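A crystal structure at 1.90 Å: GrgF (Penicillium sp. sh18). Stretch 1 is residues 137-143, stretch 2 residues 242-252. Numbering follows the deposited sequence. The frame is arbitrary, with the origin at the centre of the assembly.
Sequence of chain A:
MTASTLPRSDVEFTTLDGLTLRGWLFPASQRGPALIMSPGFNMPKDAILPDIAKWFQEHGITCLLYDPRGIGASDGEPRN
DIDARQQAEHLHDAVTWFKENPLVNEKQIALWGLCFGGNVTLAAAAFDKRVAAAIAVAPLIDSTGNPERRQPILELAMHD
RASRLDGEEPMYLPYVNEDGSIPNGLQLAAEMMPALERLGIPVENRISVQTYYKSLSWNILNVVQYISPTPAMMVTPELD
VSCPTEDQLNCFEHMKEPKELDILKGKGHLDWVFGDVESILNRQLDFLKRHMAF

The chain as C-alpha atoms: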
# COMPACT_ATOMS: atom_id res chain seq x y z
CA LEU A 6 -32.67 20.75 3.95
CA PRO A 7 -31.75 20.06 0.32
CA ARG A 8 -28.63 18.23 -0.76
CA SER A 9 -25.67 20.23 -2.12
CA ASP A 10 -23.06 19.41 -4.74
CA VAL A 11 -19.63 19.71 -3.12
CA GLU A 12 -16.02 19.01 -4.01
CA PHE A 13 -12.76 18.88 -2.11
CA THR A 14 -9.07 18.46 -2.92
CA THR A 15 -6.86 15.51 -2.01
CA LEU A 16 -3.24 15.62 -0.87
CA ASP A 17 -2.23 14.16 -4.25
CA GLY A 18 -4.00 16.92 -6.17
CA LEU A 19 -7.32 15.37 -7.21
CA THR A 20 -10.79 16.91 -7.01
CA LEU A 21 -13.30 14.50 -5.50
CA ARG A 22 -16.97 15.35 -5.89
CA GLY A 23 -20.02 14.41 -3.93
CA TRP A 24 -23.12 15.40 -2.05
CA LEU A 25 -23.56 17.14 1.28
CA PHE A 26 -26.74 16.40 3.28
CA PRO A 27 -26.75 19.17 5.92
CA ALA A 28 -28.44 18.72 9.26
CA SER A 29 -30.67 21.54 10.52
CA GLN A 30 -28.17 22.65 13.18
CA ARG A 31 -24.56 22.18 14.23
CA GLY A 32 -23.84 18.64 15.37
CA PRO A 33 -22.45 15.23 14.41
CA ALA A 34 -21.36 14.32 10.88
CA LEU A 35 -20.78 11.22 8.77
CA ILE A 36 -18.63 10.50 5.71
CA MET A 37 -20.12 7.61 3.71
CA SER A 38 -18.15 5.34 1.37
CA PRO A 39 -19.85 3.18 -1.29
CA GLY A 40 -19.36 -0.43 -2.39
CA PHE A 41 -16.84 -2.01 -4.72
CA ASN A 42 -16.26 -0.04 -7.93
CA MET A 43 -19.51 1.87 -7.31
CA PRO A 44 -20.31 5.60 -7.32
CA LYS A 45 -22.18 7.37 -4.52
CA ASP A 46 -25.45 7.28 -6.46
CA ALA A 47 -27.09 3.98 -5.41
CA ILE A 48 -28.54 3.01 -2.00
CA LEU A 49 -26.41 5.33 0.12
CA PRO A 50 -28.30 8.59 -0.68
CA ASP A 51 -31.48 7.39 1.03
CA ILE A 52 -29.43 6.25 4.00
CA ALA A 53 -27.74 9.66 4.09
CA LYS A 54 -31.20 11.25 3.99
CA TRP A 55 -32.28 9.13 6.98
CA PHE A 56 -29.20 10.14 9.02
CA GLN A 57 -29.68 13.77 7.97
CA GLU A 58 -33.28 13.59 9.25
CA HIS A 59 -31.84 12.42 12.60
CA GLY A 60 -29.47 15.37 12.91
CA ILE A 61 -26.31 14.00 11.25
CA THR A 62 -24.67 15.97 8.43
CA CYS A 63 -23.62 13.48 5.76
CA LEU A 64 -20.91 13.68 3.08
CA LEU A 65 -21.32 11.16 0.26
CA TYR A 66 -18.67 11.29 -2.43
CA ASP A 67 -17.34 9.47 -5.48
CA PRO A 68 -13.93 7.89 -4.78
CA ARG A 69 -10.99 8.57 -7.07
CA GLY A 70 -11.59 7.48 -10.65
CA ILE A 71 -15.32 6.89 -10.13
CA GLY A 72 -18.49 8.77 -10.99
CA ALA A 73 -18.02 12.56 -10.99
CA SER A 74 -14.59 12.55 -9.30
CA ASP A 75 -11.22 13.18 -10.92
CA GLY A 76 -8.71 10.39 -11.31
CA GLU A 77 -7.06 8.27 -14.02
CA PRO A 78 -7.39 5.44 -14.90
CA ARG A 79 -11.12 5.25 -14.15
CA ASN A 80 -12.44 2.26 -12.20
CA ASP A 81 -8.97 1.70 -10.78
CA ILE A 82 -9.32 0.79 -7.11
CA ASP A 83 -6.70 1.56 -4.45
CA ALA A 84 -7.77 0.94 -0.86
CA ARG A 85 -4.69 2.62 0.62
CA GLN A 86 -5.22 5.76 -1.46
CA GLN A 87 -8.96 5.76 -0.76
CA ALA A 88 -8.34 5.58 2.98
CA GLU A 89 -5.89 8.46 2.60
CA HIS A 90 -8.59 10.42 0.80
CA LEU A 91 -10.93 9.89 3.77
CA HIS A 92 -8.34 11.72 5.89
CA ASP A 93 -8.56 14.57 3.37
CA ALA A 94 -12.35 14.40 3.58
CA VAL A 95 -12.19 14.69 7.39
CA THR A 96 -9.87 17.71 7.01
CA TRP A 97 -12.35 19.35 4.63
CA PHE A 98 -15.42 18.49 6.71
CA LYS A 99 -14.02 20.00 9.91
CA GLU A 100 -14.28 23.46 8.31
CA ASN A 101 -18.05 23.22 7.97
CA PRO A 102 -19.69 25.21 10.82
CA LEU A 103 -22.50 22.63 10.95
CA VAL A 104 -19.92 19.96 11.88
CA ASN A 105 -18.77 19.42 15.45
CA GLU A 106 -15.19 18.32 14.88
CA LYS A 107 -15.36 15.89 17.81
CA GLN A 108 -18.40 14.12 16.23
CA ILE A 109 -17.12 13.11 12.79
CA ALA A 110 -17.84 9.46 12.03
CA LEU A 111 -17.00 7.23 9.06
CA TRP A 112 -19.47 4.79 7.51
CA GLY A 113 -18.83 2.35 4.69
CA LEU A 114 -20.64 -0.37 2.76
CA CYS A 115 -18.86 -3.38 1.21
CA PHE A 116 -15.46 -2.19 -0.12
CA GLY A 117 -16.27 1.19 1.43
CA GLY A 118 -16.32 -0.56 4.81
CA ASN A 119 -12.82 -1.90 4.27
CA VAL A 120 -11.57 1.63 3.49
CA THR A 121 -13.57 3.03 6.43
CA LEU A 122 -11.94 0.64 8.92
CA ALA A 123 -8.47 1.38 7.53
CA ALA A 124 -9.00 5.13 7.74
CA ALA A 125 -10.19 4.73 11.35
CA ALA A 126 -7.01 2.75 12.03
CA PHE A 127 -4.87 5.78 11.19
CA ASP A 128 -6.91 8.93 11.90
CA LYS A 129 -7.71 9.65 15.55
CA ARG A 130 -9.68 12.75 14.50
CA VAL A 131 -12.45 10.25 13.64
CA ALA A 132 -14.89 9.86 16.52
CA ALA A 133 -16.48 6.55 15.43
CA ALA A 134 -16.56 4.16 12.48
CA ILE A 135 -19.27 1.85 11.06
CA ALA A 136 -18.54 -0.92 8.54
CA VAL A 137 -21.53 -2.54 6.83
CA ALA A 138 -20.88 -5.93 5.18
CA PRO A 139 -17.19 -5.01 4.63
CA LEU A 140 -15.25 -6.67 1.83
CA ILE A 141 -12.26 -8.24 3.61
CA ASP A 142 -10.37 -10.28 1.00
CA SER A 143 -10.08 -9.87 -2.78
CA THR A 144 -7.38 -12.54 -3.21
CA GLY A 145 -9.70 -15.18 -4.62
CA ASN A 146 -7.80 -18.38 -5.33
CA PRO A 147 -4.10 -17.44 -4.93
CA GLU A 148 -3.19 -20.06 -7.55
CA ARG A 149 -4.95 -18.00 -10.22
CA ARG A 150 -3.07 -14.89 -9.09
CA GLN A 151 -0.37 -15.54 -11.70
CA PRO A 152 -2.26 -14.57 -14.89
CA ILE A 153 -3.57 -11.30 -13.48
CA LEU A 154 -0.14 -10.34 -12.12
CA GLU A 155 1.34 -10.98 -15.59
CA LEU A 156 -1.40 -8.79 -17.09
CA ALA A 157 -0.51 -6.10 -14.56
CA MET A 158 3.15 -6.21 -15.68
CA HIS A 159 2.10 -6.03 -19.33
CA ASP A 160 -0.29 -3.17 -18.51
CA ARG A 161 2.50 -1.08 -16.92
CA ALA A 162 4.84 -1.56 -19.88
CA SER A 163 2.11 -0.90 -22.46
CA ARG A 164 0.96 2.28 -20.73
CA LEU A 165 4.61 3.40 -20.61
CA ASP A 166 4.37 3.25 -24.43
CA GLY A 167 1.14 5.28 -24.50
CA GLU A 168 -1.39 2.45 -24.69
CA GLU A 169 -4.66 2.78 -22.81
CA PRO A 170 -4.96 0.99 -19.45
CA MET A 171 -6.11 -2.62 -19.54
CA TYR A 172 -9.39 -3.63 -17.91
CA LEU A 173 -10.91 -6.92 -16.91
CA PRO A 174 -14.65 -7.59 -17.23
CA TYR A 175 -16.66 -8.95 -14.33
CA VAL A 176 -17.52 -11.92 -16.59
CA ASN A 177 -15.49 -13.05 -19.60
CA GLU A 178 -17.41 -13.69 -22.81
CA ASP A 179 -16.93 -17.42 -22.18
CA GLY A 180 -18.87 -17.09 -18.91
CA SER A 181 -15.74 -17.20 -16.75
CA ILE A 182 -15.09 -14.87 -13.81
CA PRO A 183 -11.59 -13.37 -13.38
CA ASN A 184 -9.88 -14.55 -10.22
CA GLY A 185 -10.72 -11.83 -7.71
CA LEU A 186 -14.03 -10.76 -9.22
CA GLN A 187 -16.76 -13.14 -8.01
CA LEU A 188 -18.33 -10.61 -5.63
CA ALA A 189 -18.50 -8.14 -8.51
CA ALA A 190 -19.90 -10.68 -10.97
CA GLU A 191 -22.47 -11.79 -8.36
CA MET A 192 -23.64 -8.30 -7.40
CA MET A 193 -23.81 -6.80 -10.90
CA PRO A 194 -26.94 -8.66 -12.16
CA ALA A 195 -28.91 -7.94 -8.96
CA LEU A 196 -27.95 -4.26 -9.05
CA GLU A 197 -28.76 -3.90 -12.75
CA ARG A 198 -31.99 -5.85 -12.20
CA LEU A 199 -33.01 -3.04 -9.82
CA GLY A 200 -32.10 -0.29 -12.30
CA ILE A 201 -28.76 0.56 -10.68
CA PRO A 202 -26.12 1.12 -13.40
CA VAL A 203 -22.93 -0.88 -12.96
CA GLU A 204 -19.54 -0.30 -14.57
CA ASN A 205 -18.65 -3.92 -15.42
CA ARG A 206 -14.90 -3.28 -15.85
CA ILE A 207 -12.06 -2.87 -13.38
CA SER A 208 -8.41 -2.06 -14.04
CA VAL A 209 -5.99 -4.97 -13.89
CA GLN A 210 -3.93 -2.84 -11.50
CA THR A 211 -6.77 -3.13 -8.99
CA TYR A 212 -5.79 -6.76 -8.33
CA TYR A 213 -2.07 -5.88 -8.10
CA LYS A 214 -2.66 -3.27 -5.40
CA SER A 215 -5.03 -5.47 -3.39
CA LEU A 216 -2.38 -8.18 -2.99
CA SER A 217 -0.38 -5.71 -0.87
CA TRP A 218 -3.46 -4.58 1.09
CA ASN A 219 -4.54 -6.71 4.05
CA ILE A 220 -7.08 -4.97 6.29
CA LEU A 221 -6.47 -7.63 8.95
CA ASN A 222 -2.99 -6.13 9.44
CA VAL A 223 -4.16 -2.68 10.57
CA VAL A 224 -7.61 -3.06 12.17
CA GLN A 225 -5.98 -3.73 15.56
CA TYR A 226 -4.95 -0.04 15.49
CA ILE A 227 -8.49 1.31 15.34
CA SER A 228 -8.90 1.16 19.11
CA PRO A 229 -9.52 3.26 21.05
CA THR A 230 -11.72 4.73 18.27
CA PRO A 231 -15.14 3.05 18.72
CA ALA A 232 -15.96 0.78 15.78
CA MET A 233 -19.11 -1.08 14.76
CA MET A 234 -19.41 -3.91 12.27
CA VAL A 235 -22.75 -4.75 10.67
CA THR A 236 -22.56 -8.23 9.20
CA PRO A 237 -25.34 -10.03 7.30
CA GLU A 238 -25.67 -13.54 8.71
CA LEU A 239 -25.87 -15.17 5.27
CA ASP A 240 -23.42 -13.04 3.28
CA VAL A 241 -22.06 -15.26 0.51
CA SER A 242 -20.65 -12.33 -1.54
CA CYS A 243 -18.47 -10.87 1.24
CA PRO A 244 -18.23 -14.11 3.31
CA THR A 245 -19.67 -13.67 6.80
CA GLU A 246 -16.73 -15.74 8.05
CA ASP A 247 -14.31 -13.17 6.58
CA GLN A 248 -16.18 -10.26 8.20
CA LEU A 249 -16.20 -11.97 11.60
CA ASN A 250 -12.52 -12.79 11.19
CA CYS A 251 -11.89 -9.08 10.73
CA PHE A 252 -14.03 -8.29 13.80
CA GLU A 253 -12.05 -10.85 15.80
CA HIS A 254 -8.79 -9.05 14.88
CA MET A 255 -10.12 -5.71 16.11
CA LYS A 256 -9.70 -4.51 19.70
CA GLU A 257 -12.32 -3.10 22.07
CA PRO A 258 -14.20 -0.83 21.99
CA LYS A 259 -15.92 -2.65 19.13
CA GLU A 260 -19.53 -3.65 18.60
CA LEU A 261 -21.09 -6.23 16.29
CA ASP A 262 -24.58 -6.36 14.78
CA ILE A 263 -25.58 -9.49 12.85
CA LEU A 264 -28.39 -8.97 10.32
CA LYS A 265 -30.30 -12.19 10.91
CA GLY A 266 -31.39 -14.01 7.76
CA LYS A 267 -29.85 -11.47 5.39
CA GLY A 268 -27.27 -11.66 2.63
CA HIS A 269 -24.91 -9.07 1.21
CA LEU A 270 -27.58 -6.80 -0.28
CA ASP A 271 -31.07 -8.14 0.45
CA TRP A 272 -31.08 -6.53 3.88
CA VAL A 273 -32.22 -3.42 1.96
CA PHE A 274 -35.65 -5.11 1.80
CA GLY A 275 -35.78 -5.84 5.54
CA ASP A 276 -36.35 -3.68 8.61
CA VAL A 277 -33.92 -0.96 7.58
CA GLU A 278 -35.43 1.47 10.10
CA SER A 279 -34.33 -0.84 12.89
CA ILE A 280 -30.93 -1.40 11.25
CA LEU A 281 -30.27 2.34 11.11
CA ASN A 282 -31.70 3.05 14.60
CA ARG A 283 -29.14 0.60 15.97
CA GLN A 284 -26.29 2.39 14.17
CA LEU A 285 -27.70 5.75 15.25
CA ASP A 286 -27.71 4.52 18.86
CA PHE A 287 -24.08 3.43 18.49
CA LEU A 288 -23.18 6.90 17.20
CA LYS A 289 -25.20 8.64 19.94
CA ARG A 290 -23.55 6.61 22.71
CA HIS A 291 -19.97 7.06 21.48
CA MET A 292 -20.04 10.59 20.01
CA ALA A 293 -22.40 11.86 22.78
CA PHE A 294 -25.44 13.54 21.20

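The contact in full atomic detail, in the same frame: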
# COMPACT_ATOMS: atom_id res chain seq x y z
N VAL A 137 -20.39 -1.71 7.19
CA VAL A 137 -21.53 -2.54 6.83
C VAL A 137 -21.11 -3.52 5.75
O VAL A 137 -20.70 -3.11 4.66
CB VAL A 137 -22.72 -1.69 6.36
CG1 VAL A 137 -23.86 -2.60 5.97
CG2 VAL A 137 -23.13 -0.67 7.43
N ALA A 138 -21.27 -4.83 6.04
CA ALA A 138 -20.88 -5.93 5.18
C ALA A 138 -19.53 -5.68 4.50
O ALA A 138 -19.44 -5.74 3.27
CB ALA A 138 -21.97 -6.19 4.14
N PRO A 139 -18.46 -5.40 5.26
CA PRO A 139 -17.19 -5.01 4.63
C PRO A 139 -16.58 -6.12 3.80
O PRO A 139 -16.62 -7.30 4.17
CB PRO A 139 -16.29 -4.65 5.81
CG PRO A 139 -16.86 -5.42 6.98
CD PRO A 139 -18.37 -5.34 6.74
N LEU A 140 -15.99 -5.74 2.67
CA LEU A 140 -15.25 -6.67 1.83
C LEU A 140 -13.85 -6.81 2.42
O LEU A 140 -13.12 -5.83 2.54
CB LEU A 140 -15.19 -6.15 0.39
CG LEU A 140 -14.28 -6.75 -0.70
CD1 LEU A 140 -14.22 -8.26 -0.62
CD2 LEU A 140 -14.82 -6.31 -2.05
N ILE A 141 -13.50 -8.02 2.85
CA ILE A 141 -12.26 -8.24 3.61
C ILE A 141 -11.13 -8.74 2.71
O ILE A 141 -9.98 -8.32 2.86
CB ILE A 141 -12.51 -9.21 4.79
CG1 ILE A 141 -13.52 -8.64 5.78
CG2 ILE A 141 -11.20 -9.54 5.50
CD1 ILE A 141 -13.24 -7.20 6.21
N ASP A 142 -11.43 -9.66 1.79
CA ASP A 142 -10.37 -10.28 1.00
C ASP A 142 -10.77 -10.35 -0.46
O ASP A 142 -11.83 -10.89 -0.79
CB ASP A 142 -10.04 -11.68 1.53
CG ASP A 142 -8.87 -12.32 0.81
OD1 ASP A 142 -7.86 -11.62 0.55
OD2 ASP A 142 -8.96 -13.53 0.52
N SER A 143 -9.91 -9.81 -1.33
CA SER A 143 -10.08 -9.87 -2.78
C SER A 143 -9.17 -10.90 -3.44
O SER A 143 -9.17 -10.99 -4.67
CB SER A 143 -9.81 -8.50 -3.40
OG SER A 143 -11.01 -7.75 -3.54
N SER A 242 -21.42 -13.20 -0.66
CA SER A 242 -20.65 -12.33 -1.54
C SER A 242 -19.39 -11.80 -0.86
O SER A 242 -18.29 -11.91 -1.40
CB SER A 242 -21.53 -11.18 -2.03
OG SER A 242 -22.68 -11.67 -2.70
N CYS A 243 -19.56 -11.20 0.32
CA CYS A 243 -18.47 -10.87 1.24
C CYS A 243 -18.62 -11.86 2.39
O CYS A 243 -19.33 -11.56 3.36
CB CYS A 243 -18.57 -9.44 1.77
SG CYS A 243 -18.24 -8.13 0.62
N PRO A 244 -17.95 -13.04 2.33
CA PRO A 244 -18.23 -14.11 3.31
C PRO A 244 -18.36 -13.64 4.75
O PRO A 244 -17.48 -12.96 5.28
CB PRO A 244 -17.02 -15.04 3.13
CG PRO A 244 -16.69 -14.91 1.65
CD PRO A 244 -16.97 -13.45 1.31
N THR A 245 -19.49 -13.97 5.38
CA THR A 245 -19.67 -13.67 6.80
C THR A 245 -18.47 -14.12 7.63
O THR A 245 -18.05 -13.42 8.56
CB THR A 245 -20.97 -14.33 7.29
OG1 THR A 245 -22.08 -13.81 6.55
CG2 THR A 245 -21.20 -14.09 8.79
N GLU A 246 -17.89 -15.28 7.30
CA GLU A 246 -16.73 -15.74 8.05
C GLU A 246 -15.58 -14.74 7.95
O GLU A 246 -14.90 -14.48 8.94
CB GLU A 246 -16.26 -17.10 7.56
CG GLU A 246 -17.13 -18.25 8.00
CD GLU A 246 -16.73 -19.53 7.28
OE1 GLU A 246 -16.60 -19.49 6.04
OE2 GLU A 246 -16.53 -20.55 7.95
N ASP A 247 -15.35 -14.19 6.75
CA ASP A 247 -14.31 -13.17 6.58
C ASP A 247 -14.59 -11.95 7.44
O ASP A 247 -13.69 -11.42 8.10
CB ASP A 247 -14.21 -12.75 5.11
CG ASP A 247 -13.56 -13.80 4.24
OD1 ASP A 247 -12.98 -14.76 4.78
OD2 ASP A 247 -13.62 -13.63 3.01
N GLN A 248 -15.83 -11.45 7.41
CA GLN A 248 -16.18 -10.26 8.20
C GLN A 248 -15.97 -10.51 9.69
O GLN A 248 -15.44 -9.65 10.41
CB GLN A 248 -17.63 -9.84 7.94
CG GLN A 248 -17.99 -9.50 6.47
CD GLN A 248 -19.47 -9.15 6.29
OE1 GLN A 248 -20.05 -8.41 7.10
NE2 GLN A 248 -20.08 -9.67 5.22
N LEU A 249 -16.37 -11.68 10.18
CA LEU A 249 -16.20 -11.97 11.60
C LEU A 249 -14.74 -12.17 11.95
O LEU A 249 -14.30 -11.80 13.04
CB LEU A 249 -17.01 -13.21 11.99
CG LEU A 249 -18.53 -12.98 11.83
CD1 LEU A 249 -19.33 -14.16 12.36
CD2 LEU A 249 -18.94 -11.68 12.51
N ASN A 250 -13.96 -12.71 11.01
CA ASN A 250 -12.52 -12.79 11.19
C ASN A 250 -11.93 -11.40 11.38
O ASN A 250 -11.12 -11.17 12.29
CB ASN A 250 -11.89 -13.51 9.99
CG ASN A 250 -12.05 -15.04 10.09
OD1 ASN A 250 -12.36 -15.57 11.16
ND2 ASN A 250 -11.83 -15.74 8.97
N CYS A 251 -12.35 -10.45 10.56
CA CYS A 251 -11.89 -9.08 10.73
C CYS A 251 -12.31 -8.53 12.10
O CYS A 251 -11.49 -7.95 12.83
CB CYS A 251 -12.43 -8.21 9.59
SG CYS A 251 -11.80 -6.50 9.61
N PHE A 252 -13.58 -8.73 12.48
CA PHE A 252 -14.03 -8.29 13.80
C PHE A 252 -13.18 -8.91 14.90
O PHE A 252 -12.83 -8.24 15.88
CB PHE A 252 -15.50 -8.62 14.02
CG PHE A 252 -16.10 -7.97 15.26
CD1 PHE A 252 -16.52 -6.65 15.22
CD2 PHE A 252 -16.22 -8.67 16.45
CE1 PHE A 252 -17.03 -6.02 16.34
CE2 PHE A 252 -16.77 -8.05 17.61
CZ PHE A 252 -17.16 -6.72 17.53
O HOH W 1 -14.14 -10.86 2.04

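No direct hydrogen bond links these two stretches, although polar groups lie along much of their boundary; the polar connection that does satisfy distance and angle criteria runs through a single water. Water 1 accepts from the backbone N of Asp 142 at 3.0 Å and donates to OD2 of Asp 247, also at 3.0 Å. It thus joins a main-chain amide of the first stretch to a helix carboxylate of the second. The two acidic side chains themselves stay apart: the nearest approach of the pair, 4.3 Å, is from CB of Asp 142 to OD2 of Asp 247, so a methylene rather than the other carboxylate faces that oxygen.

The backbone arrangement is that of an irregular loop segment, extended at Pro 139 and Leu 140, laid against a loop and the first part of a helix. After Val 137, which points away and makes no contact, residues 138-143 form neither helix nor strand. Ala 138 has positive phi and psi (41/55), whereas Pro 139 and Leu 140 return to extended values. In the second stretch, Pro 244 occupies the N-cap position, and the helix beginning at Thr 245 is documented by successive i to i+4 bonds, starting with Gln 248 N to Pro 244 O at 3.1 Å. The closest CA pairs are Leu 140 with Cys 243, their CA atoms 5.3 Å apart, and Ile 141 with Asp 247, whose CA atoms are 6.1 Å apart. One step along the first stretch therefore corresponds to a four-residue advance in the second, from the loop into the helix.

Cys 243 directs its CA-to-CB bond toward the first stretch. Its SG lies 3.5 Å from CA of Leu 140 and 3.6 Å from CB of the same residue, an apolar contact in which the sulfur sits close to the backbone.

Gln 248 reaches the contact differently. Its CA-to-CB bond points sideways, but an m, t conformation at chi1 and chi2 carries the end of the side chain nearer. NE2 donates to O of Cys 243 at 2.8 Å with an N-H...acceptor angle of 157°, a bond within the second stretch that ties the helix side chain back to the preceding loop. OE1, hydrogen-bonded elsewhere in the structure, approaches CA of Ala 138 at 3.2 Å and CD of Pro 139 at 3.5 Å. The aliphatic part also participates, with CG of Gln 248 3.5 Å from O of Pro 139.

Ile 141 has the largest covered area of any residue here, 75 Å² of its surface. Its CA-to-CB bond points toward the second stretch, and chi1 and chi2 are both m. CD1 meets CB of Cys 251 at 3.6 Å, while CG1 lies 3.6 Å from O of Asp 247 and 3.9 Å from CA of Gln 248. The isoleucine thus spans one helical turn, consistent with the 3.0 Å bond from N of Cys 251 to O of Asp 247. Altogether 396 Å² is buried, summed over both sides, mainly through van der Waals packing.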